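PDB 5YY3: cyclopenase asqI from Emericella nidulans, which catalyses the zinc-dependent ring contraction of 4'-methoxycyclopenin to 4'-methoxyviridicatin, releasing methyl isocyanate, in the biosynthesis of the aspoquinolone mycotoxins. Local coordinates for residues 503-507 with 606-610; 214-219 with 397-401; 253-257 with 453-458. The contacts are given in a common frame with arbitrary orientation. Residues are numbered along the deposited sequence.

Interaction 1: 503-507 with 606-610; sequences DYHSW and FNRAW
Residues 503-507 make a 3-10 turn (504-506) and 606-610 run as an irregular loop, closest at Tyr-504 and Phe-606 with CA atoms 5.1 Å apart. Asp-503, chi1 t, starts the turn: its OD2 accepts a 2.7 Å hydrogen bond from Ser-506 OG, and a salt bridge ties OD1 to Arg-405. Tyr-504, chi1 m with chi2 -75°, lays its ring along 606-610. Small Ala-609 lets the backbone come close, its CA over the ring face in a CH-pi contact, 4.0 Å from the Tyr-504 centroid, and its CB 3.9 Å from Tyr-504 OH. The ring edge meets the face of the Trp-610 five-membered ring (m, chi2 -9°; centroids 4.9 Å, planes 64°), a T-shaped pair. Both loops belong to the Ig-like domain of the hemocyanin fold, one entering strand 508-517, the other leading into helix 611-614, with Trp-610 at its N-cap. Trp-610 N donates a nearly straight hydrogen bond (3.0 Å, 173°) to Tyr-504 OH. Trp-507 (m, chi2 88°) and Phe-606 (m, chi2 -72°) form an offset stack, centroids 3.9 Å apart (indole five-membered ring to phenyl), planes at 6°; Trp-507 CD1 lies 3.4 Å from Phe-606 CE1. Trp-507 NE1 hydrogen-bonds Met-501 O.

Interaction 2: 214-219 with 397-401; sequences FLYVHS and YKHLQ
His-218 points the edge of its imidazole at the face of Tyr-397 in an offset edge-to-face pair, centroids 5.1 Å apart, planes at 60°, with His-218 CD2 3.5 Å from Tyr-397 CD1. Both are chi1 m. Segments 214-219 (helix 210-231) and 397-401 (helix 391-410) cross at -126°, axes 8.8 Å apart at closest approach; CA atoms approach to 5.9 Å at His-218 and Tyr-397 and 5.0 Å at Ser-219 and Gln-401, where small Ser-219 lets the backbones close in. Leu-400 (m, t) packs against His-218 and Phe-214: its CD1 lies over the imidazole face, 4.1 Å from His-218 CD2, and 3.7 Å from Phe-214 CZ. Gln-401 (chi1 and chi2 t) donates from NE2 to Ser-219 OG at 3.2 Å, its OE1 accepting from Arg-405. His-218 ND1 donates to Phe-214 O at 2.8 Å, orienting the ring, consistent with NE2 binding zinc. His-218 is a zinc ligand with His-186 and His-190 of helix 180-193, a helical histidine site recalling the copper-binding helices of the hemocyanin and tyrosinase fold.

Interaction 3: 253-257 with 453-458; sequences PISSL and VNFMES
A buried van der Waals contact joins two loops at the boundary between the helical zinc-binding domain and the Ig-like domain, well away from the zinc site. Residues 253-257 turn from extended Pro-253 and Ile-254 into helical backbone angles, closed by Leu-257 N to Ile-254 O at 2.6 Å. Residues 453-458 begin with a 3-10 turn (Met-456 N to Val-453 O, 3.0 Å); Met-456 then takes left-handed angles (59/35), and Glu-457 and Ser-458 extend. The nearest CA atoms are those of Ser-256 and Met-456, 6.9 Å apart. Met-456 (m, m, chi3 144°) folds its flexible thioether against the first loop: SD lies 3.4 Å from Ser-256 CB, and Leu-257 (m, t) brings CD2 to 3.7 Å from Met-456 SD. The interface links the loop after helix 210-231 with the one connecting strands 443-449 and 461-475. Ile-254, chi1 off-well at -24° and chi2 t, reaches across so that CD1 comes a tight 2.9 Å from Met-456 O and 3.8 Å from Ser-458 CB, a small side chain that leaves it room. Arg-389 hydrogen-bonds Met-456 O, and Ser-458 OG bonds to Asp-178. Beside the contact, Asn-454 hydrogen-bonds Asn-156 and Val-157 of a neighbouring subunit.

In the fold
From the N terminus, residues 214-219 on helix 210-231 come first and 253-257 follow in the loop beyond it. Interaction 2 closes when helix 391-410 brings up 397-401, and interaction 3 when the chain, now in the Ig-like domain, reaches 453-458; the two loops therefore cross. Interaction 1 opens only afterwards, joining 503-507 to 606-610 within that domain. Interaction 2 ties two helices of the zinc domain together, whereas interaction 3 links the domains on the opposite side of the chain's centre from interaction 1, their centres about 35 Å apart. Interactions 1 and 2 touch where His-505 O packs 3.9 Å from Gln-401 NE2, bringing the Ig-like domain against helix 391-410.

Interaction 1: 503-507 with 606-610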
loop_
_atom_site.group_PDB
_atom_site.type_symbol
_atom_site.label_atom_id
_atom_site.label_comp_id
_atom_site.label_asym_id
_atom_site.label_seq_id
_atom_site.Cartn_x
_atom_site.Cartn_y
_atom_site.Cartn_z
ATOM N N ASP A 503 3.136 26.271 -12.985
ATOM C CA ASP A 503 2.559 25.869 -14.250
ATOM C C ASP A 503 1.280 26.658 -14.462
ATOM O O ASP A 503 0.334 26.521 -13.677
ATOM C CB ASP A 503 2.280 24.365 -14.257
ATOM C CG ASP A 503 1.514 23.917 -15.475
ATOM O OD1 ASP A 503 1.672 24.547 -16.546
ATOM O OD2 ASP A 503 0.762 22.920 -15.366
ATOM N N TYR A 504 1.270 27.498 -15.497
ATOM C CA TYR A 504 0.094 28.279 -15.889
ATOM C C TYR A 504 -1.185 27.450 -15.881
ATOM O O TYR A 504 -2.224 27.884 -15.389
ATOM C CB TYR A 504 0.262 28.849 -17.298
ATOM C CG TYR A 504 1.455 29.747 -17.549
ATOM C CD1 TYR A 504 1.488 31.065 -17.072
ATOM C CD2 TYR A 504 2.533 29.298 -18.313
ATOM C CE1 TYR A 504 2.576 31.891 -17.327
ATOM C CE2 TYR A 504 3.617 30.114 -18.573
ATOM C CZ TYR A 504 3.636 31.415 -18.074
ATOM O OH TYR A 504 4.719 32.232 -18.341
ATOM N N HIS A 505 -1.101 26.251 -16.445
ATOM C CA HIS A 505 -2.292 25.466 -16.736
ATOM C C HIS A 505 -2.770 24.695 -15.530
ATOM O O HIS A 505 -3.814 24.040 -15.591
ATOM C CB HIS A 505 -2.002 24.540 -17.909
ATOM C CG HIS A 505 -1.402 25.263 -19.068
ATOM N ND1 HIS A 505 -2.164 25.872 -20.037
ATOM C CD2 HIS A 505 -0.109 25.559 -19.362
ATOM C CE1 HIS A 505 -1.369 26.484 -20.897
ATOM N NE2 HIS A 505 -0.119 26.312 -20.503
ATOM N N SER A 506 -2.023 24.798 -14.429
ATOM C CA SER A 506 -2.426 24.158 -13.181
ATOM C C SER A 506 -3.282 25.084 -12.330
ATOM O O SER A 506 -3.853 24.657 -11.321
ATOM C CB SER A 506 -1.208 23.703 -12.389
ATOM O OG SER A 506 -0.602 22.575 -13.010
ATOM N N TRP A 507 -3.381 26.346 -12.732
ATOM C CA TRP A 507 -4.199 27.268 -11.989
ATOM C C TRP A 507 -5.667 27.006 -12.271
ATOM O O TRP A 507 -6.091 26.918 -13.427
ATOM C CB TRP A 507 -3.806 28.711 -12.309
ATOM C CG TRP A 507 -2.558 29.068 -11.602
ATOM C CD1 TRP A 507 -1.273 28.890 -12.054
ATOM C CD2 TRP A 507 -2.447 29.620 -10.282
ATOM N NE1 TRP A 507 -0.375 29.320 -11.102
ATOM C CE2 TRP A 507 -1.070 29.773 -10.006
ATOM C CE3 TRP A 507 -3.379 30.017 -9.314
ATOM C CZ2 TRP A 507 -0.603 30.297 -8.801
ATOM C CZ3 TRP A 507 -2.909 30.539 -8.106
ATOM C CH2 TRP A 507 -1.536 30.673 -7.863
ATOM N N PHE A 606 -4.071 33.150 -17.102
ATOM C CA PHE A 606 -3.290 31.923 -17.178
ATOM C C PHE A 606 -3.481 31.160 -18.482
ATOM O O PHE A 606 -3.007 30.045 -18.604
ATOM C CB PHE A 606 -3.625 31.011 -15.997
ATOM C CG PHE A 606 -3.179 31.570 -14.670
ATOM C CD1 PHE A 606 -1.834 31.613 -14.346
ATOM C CD2 PHE A 606 -4.105 32.061 -13.760
ATOM C CE1 PHE A 606 -1.424 32.108 -13.143
ATOM C CE2 PHE A 606 -3.698 32.571 -12.554
ATOM C CZ PHE A 606 -2.357 32.588 -12.241
ATOM N N ASN A 607 -4.155 31.773 -19.454
ATOM C CA ASN A 607 -4.508 31.098 -20.698
ATOM C C ASN A 607 -3.448 31.279 -21.784
ATOM O O ASN A 607 -3.473 30.588 -22.801
ATOM C CB ASN A 607 -5.865 31.588 -21.195
ATOM C CG ASN A 607 -5.885 33.085 -21.452
ATOM O OD1 ASN A 607 -5.132 33.840 -20.831
ATOM N ND2 ASN A 607 -6.748 33.524 -22.368
ATOM N N ARG A 608 -2.509 32.192 -21.556
ATOM C CA ARG A 608 -1.325 32.330 -22.418
ATOM C C ARG A 608 -0.097 32.464 -21.543
ATOM O O ARG A 608 -0.224 32.766 -20.366
ATOM C CB ARG A 608 -1.437 33.550 -23.338
ATOM C CG ARG A 608 -2.063 33.247 -24.662
ATOM C CD ARG A 608 -2.585 34.492 -25.301
ATOM N NE ARG A 608 -4.041 34.483 -25.261
ATOM C CZ ARG A 608 -4.792 33.765 -26.085
ATOM N NH1 ARG A 608 -4.206 33.032 -27.019
ATOM N NH2 ARG A 608 -6.121 33.797 -25.991
ATOM N N ALA A 609 1.090 32.261 -22.103
ATOM C CA ALA A 609 2.294 32.451 -21.305
ATOM C C ALA A 609 2.427 33.937 -20.984
ATOM O O ALA A 609 1.833 34.773 -21.669
ATOM C CB ALA A 609 3.527 31.941 -22.030
ATOM N N TRP A 610 3.195 34.270 -19.948
ATOM C CA TRP A 610 3.403 35.673 -19.594
ATOM C C TRP A 610 4.718 36.150 -20.149
ATOM O O TRP A 610 5.750 35.485 -20.042
ATOM C CB TRP A 610 3.385 35.896 -18.085
ATOM C CG TRP A 610 2.113 35.516 -17.434
ATOM C CD1 TRP A 610 0.944 35.163 -18.050
ATOM C CD2 TRP A 610 1.873 35.428 -16.024
ATOM N NE1 TRP A 610 -0.012 34.862 -17.103
ATOM C CE2 TRP A 610 0.537 35.015 -15.853
ATOM C CE3 TRP A 610 2.660 35.660 -14.890
ATOM C CZ2 TRP A 610 -0.030 34.832 -14.595
ATOM C CZ3 TRP A 610 2.102 35.479 -13.647
ATOM C CH2 TRP A 610 0.767 35.069 -13.504
HETATM O O HOH W 1 -5.056 27.386 -18.926
#

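Interaction 2: 214-219 with 397-401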
loop_
_atom_site.group_PDB
_atom_site.type_symbol
_atom_site.label_atom_id
_atom_site.label_comp_id
_atom_site.label_asym_id
_atom_site.label_seq_id
_atom_site.Cartn_x
_atom_site.Cartn_y
_atom_site.Cartn_z
ATOM N N PHE A 214 -14.025 25.264 -25.676
ATOM C CA PHE A 214 -13.707 23.842 -25.754
ATOM C C PHE A 214 -12.394 23.533 -25.029
ATOM O O PHE A 214 -12.352 22.703 -24.131
ATOM C CB PHE A 214 -13.642 23.412 -27.233
ATOM C CG PHE A 214 -13.039 22.055 -27.462
ATOM C CD1 PHE A 214 -13.796 20.909 -27.307
ATOM C CD2 PHE A 214 -11.718 21.926 -27.860
ATOM C CE1 PHE A 214 -13.241 19.656 -27.525
ATOM C CE2 PHE A 214 -11.163 20.670 -28.078
ATOM C CZ PHE A 214 -11.926 19.539 -27.909
ATOM N N LEU A 215 -11.334 24.231 -25.410
ATOM C CA LEU A 215 -10.007 24.004 -24.855
ATOM C C LEU A 215 -9.928 24.373 -23.371
ATOM O O LEU A 215 -9.331 23.655 -22.561
ATOM C CB LEU A 215 -8.986 24.811 -25.658
ATOM C CG LEU A 215 -7.747 24.095 -26.190
ATOM C CD1 LEU A 215 -8.077 22.687 -26.679
ATOM C CD2 LEU A 215 -7.123 24.930 -27.316
ATOM N N TYR A 216 -10.533 25.504 -23.021
ATOM C CA TYR A 216 -10.501 25.995 -21.651
ATOM C C TYR A 216 -11.239 25.092 -20.653
ATOM O O TYR A 216 -10.720 24.786 -19.572
ATOM C CB TYR A 216 -11.095 27.388 -21.591
ATOM C CG TYR A 216 -11.246 27.878 -20.181
ATOM C CD1 TYR A 216 -10.135 28.252 -19.447
ATOM C CD2 TYR A 216 -12.495 27.941 -19.571
ATOM C CE1 TYR A 216 -10.256 28.686 -18.171
ATOM C CE2 TYR A 216 -12.628 28.386 -18.278
ATOM C CZ TYR A 216 -11.498 28.769 -17.588
ATOM O OH TYR A 216 -11.577 29.215 -16.295
ATOM N N VAL A 217 -12.450 24.681 -21.004
ATOM C CA VAL A 217 -13.236 23.808 -20.146
ATOM C C VAL A 217 -12.511 22.487 -19.912
ATOM O O VAL A 217 -12.368 22.033 -18.771
ATOM C CB VAL A 217 -14.617 23.536 -20.756
ATOM C CG1 VAL A 217 -15.321 22.414 -20.023
ATOM C CG2 VAL A 217 -15.453 24.816 -20.744
ATOM N N HIS A 218 -12.015 21.886 -20.988
ATOM C CA HIS A 218 -11.288 20.637 -20.855
ATOM C C HIS A 218 -9.966 20.796 -20.108
ATOM O O HIS A 218 -9.594 19.920 -19.329
ATOM C CB HIS A 218 -11.059 20.016 -22.226
ATOM C CG HIS A 218 -12.293 19.415 -22.804
ATOM N ND1 HIS A 218 -13.183 20.138 -23.572
ATOM C CD2 HIS A 218 -12.824 18.176 -22.674
ATOM C CE1 HIS A 218 -14.192 19.357 -23.919
ATOM N NE2 HIS A 218 -13.997 18.162 -23.392
ATOM N N SER A 219 -9.256 21.896 -20.332
ATOM C CA SER A 219 -8.007 22.120 -19.596
ATOM C C SER A 219 -8.264 22.387 -18.121
ATOM O O SER A 219 -7.474 22.026 -17.255
ATOM C CB SER A 219 -7.220 23.289 -20.176
ATOM O OG SER A 219 -6.076 23.534 -19.374
ATOM N N TYR A 397 -8.431 14.085 -22.511
ATOM C CA TYR A 397 -8.569 15.502 -22.132
ATOM C C TYR A 397 -7.199 16.135 -21.866
ATOM O O TYR A 397 -6.964 17.283 -22.238
ATOM C CB TYR A 397 -9.449 15.682 -20.894
ATOM C CG TYR A 397 -10.869 15.138 -20.981
ATOM C CD1 TYR A 397 -11.520 14.974 -22.205
ATOM C CD2 TYR A 397 -11.553 14.781 -19.823
ATOM C CE1 TYR A 397 -12.833 14.474 -22.262
ATOM C CE2 TYR A 397 -12.853 14.281 -19.871
ATOM C CZ TYR A 397 -13.488 14.130 -21.091
ATOM O OH TYR A 397 -14.774 13.632 -21.122
ATOM N N LYS A 398 -6.280 15.400 -21.244
ATOM C CA LYS A 398 -4.968 16.001 -21.002
ATOM C C LYS A 398 -4.186 16.129 -22.314
ATOM O O LYS A 398 -3.360 17.031 -22.452
ATOM C CB LYS A 398 -4.146 15.222 -19.968
ATOM C CG LYS A 398 -2.839 15.955 -19.621
ATOM C CD LYS A 398 -2.202 15.464 -18.335
ATOM C CE LYS A 398 -0.778 16.004 -18.182
ATOM N NZ LYS A 398 -0.072 15.421 -16.982
ATOM N N HIS A 399 -4.465 15.256 -23.286
ATOM C CA HIS A 399 -3.895 15.423 -24.628
ATOM C C HIS A 399 -4.413 16.692 -25.283
ATOM O O HIS A 399 -3.628 17.464 -25.815
ATOM C CB HIS A 399 -4.207 14.228 -25.528
ATOM C CG HIS A 399 -3.726 14.395 -26.939
ATOM N ND1 HIS A 399 -2.410 14.664 -27.255
ATOM C CD2 HIS A 399 -4.386 14.315 -28.120
ATOM C CE1 HIS A 399 -2.278 14.747 -28.564
ATOM N NE2 HIS A 399 -3.461 14.536 -29.114
ATOM N N LEU A 400 -5.731 16.896 -25.267
ATOM C CA LEU A 400 -6.305 18.178 -25.699
ATOM C C LEU A 400 -5.593 19.351 -25.026
ATOM O O LEU A 400 -5.238 20.335 -25.683
ATOM C CB LEU A 400 -7.810 18.245 -25.388
ATOM C CG LEU A 400 -8.646 17.173 -26.081
ATOM C CD1 LEU A 400 -10.100 17.286 -25.668
ATOM C CD2 LEU A 400 -8.497 17.305 -27.595
ATOM N N GLN A 401 -5.372 19.239 -23.712
ATOM C CA GLN A 401 -4.712 20.316 -22.971
ATOM C C GLN A 401 -3.318 20.617 -23.541
ATOM O O GLN A 401 -2.845 21.763 -23.483
ATOM C CB GLN A 401 -4.601 19.966 -21.487
ATOM C CG GLN A 401 -4.135 21.127 -20.613
ATOM C CD GLN A 401 -3.631 20.668 -19.248
ATOM O OE1 GLN A 401 -2.701 19.853 -19.154
ATOM N NE2 GLN A 401 -4.241 21.192 -18.180
#

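Interaction 3: 253-257 with 453-458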
loop_
_atom_site.group_PDB
_atom_site.type_symbol
_atom_site.label_atom_id
_atom_site.label_comp_id
_atom_site.label_asym_id
_atom_site.label_seq_id
_atom_site.Cartn_x
_atom_site.Cartn_y
_atom_site.Cartn_z
ATOM N N PRO A 253 -17.500 0.122 -15.513
ATOM C CA PRO A 253 -18.504 1.085 -15.033
ATOM C C PRO A 253 -19.085 0.631 -13.685
ATOM O O PRO A 253 -19.057 -0.578 -13.434
ATOM C CB PRO A 253 -19.569 1.075 -16.144
ATOM C CG PRO A 253 -18.905 0.499 -17.328
ATOM C CD PRO A 253 -17.861 -0.447 -16.819
ATOM N N ILE A 254 -19.565 1.547 -12.838
ATOM C CA ILE A 254 -20.148 1.114 -11.560
ATOM C C ILE A 254 -21.292 0.164 -11.819
ATOM O O ILE A 254 -22.106 0.388 -12.725
ATOM C CB ILE A 254 -20.708 2.234 -10.688
ATOM C CG1 ILE A 254 -20.073 3.563 -11.004
ATOM C CG2 ILE A 254 -20.542 1.884 -9.205
ATOM C CD1 ILE A 254 -20.568 4.572 -10.070
ATOM N N SER A 255 -21.357 -0.869 -10.985
ATOM C CA SER A 255 -22.098 -2.085 -11.294
ATOM C C SER A 255 -23.506 -1.818 -11.831
ATOM O O SER A 255 -23.993 -2.543 -12.686
ATOM C CB SER A 255 -22.151 -2.950 -10.050
ATOM O OG SER A 255 -20.961 -2.737 -9.302
ATOM N N SER A 256 -24.144 -0.759 -11.364
ATOM C CA SER A 256 -25.495 -0.458 -11.813
ATOM C C SER A 256 -25.527 -0.139 -13.320
ATOM O O SER A 256 -26.518 -0.404 -13.992
ATOM C CB SER A 256 -26.071 0.694 -10.979
ATOM O OG SER A 256 -25.709 0.568 -9.596
ATOM N N LEU A 257 -24.422 0.386 -13.853
ATOM C CA LEU A 257 -24.333 0.817 -15.249
ATOM C C LEU A 257 -23.832 -0.277 -16.179
ATOM O O LEU A 257 -23.903 -0.133 -17.402
ATOM C CB LEU A 257 -23.397 2.026 -15.384
ATOM C CG LEU A 257 -23.764 3.352 -14.718
ATOM C CD1 LEU A 257 -22.629 4.340 -14.891
ATOM C CD2 LEU A 257 -25.041 3.912 -15.298
ATOM N N VAL A 453 -25.800 5.847 -4.330
ATOM C CA VAL A 453 -25.640 4.741 -5.284
ATOM C C VAL A 453 -26.718 4.734 -6.359
ATOM O O VAL A 453 -26.456 4.359 -7.499
ATOM C CB VAL A 453 -25.650 3.386 -4.564
ATOM C CG1 VAL A 453 -25.422 2.263 -5.544
ATOM C CG2 VAL A 453 -24.584 3.359 -3.502
ATOM N N ASN A 454 -27.931 5.148 -5.993
ATOM C CA ASN A 454 -29.030 5.257 -6.961
ATOM C C ASN A 454 -28.776 6.350 -8.011
ATOM O O ASN A 454 -29.349 6.307 -9.092
ATOM C CB ASN A 454 -30.355 5.529 -6.241
ATOM C CG ASN A 454 -30.288 6.750 -5.336
ATOM O OD1 ASN A 454 -29.364 6.891 -4.535
ATOM N ND2 ASN A 454 -31.257 7.650 -5.476
ATOM N N PHE A 455 -27.934 7.333 -7.682
ATOM C CA PHE A 455 -27.492 8.342 -8.645
ATOM C C PHE A 455 -26.143 7.982 -9.297
ATOM O O PHE A 455 -25.405 8.871 -9.745
ATOM C CB PHE A 455 -27.370 9.713 -7.978
ATOM C CG PHE A 455 -28.687 10.418 -7.744
ATOM C CD1 PHE A 455 -29.457 10.134 -6.629
ATOM C CD2 PHE A 455 -29.140 11.386 -8.635
ATOM C CE1 PHE A 455 -30.666 10.801 -6.406
ATOM C CE2 PHE A 455 -30.345 12.054 -8.411
ATOM C CZ PHE A 455 -31.106 11.756 -7.294
ATOM N N MET A 456 -25.824 6.686 -9.330
ATOM C CA MET A 456 -24.622 6.164 -10.001
ATOM C C MET A 456 -23.291 6.715 -9.484
ATOM O O MET A 456 -22.349 6.872 -10.252
ATOM C CB MET A 456 -24.713 6.411 -11.511
ATOM C CG MET A 456 -25.948 5.764 -12.146
ATOM S SD MET A 456 -26.060 4.004 -11.750
ATOM C CE MET A 456 -27.828 3.745 -11.593
ATOM N N GLU A 457 -23.201 6.979 -8.184
ATOM C CA GLU A 457 -21.953 7.461 -7.585
ATOM C C GLU A 457 -21.210 6.324 -6.890
ATOM O O GLU A 457 -21.793 5.287 -6.581
ATOM C CB GLU A 457 -22.231 8.596 -6.595
ATOM C CG GLU A 457 -22.908 9.800 -7.224
ATOM C CD GLU A 457 -23.106 10.940 -6.242
ATOM O OE1 GLU A 457 -23.439 10.688 -5.071
ATOM O OE2 GLU A 457 -22.934 12.100 -6.646
ATOM N N SER A 458 -19.916 6.510 -6.651
ATOM C CA SER A 458 -19.141 5.470 -5.980
ATOM C C SER A 458 -18.156 6.049 -4.981
ATOM O O SER A 458 -17.694 7.180 -5.146
ATOM C CB SER A 458 -18.404 4.607 -7.004
ATOM O OG SER A 458 -17.618 5.407 -7.874
#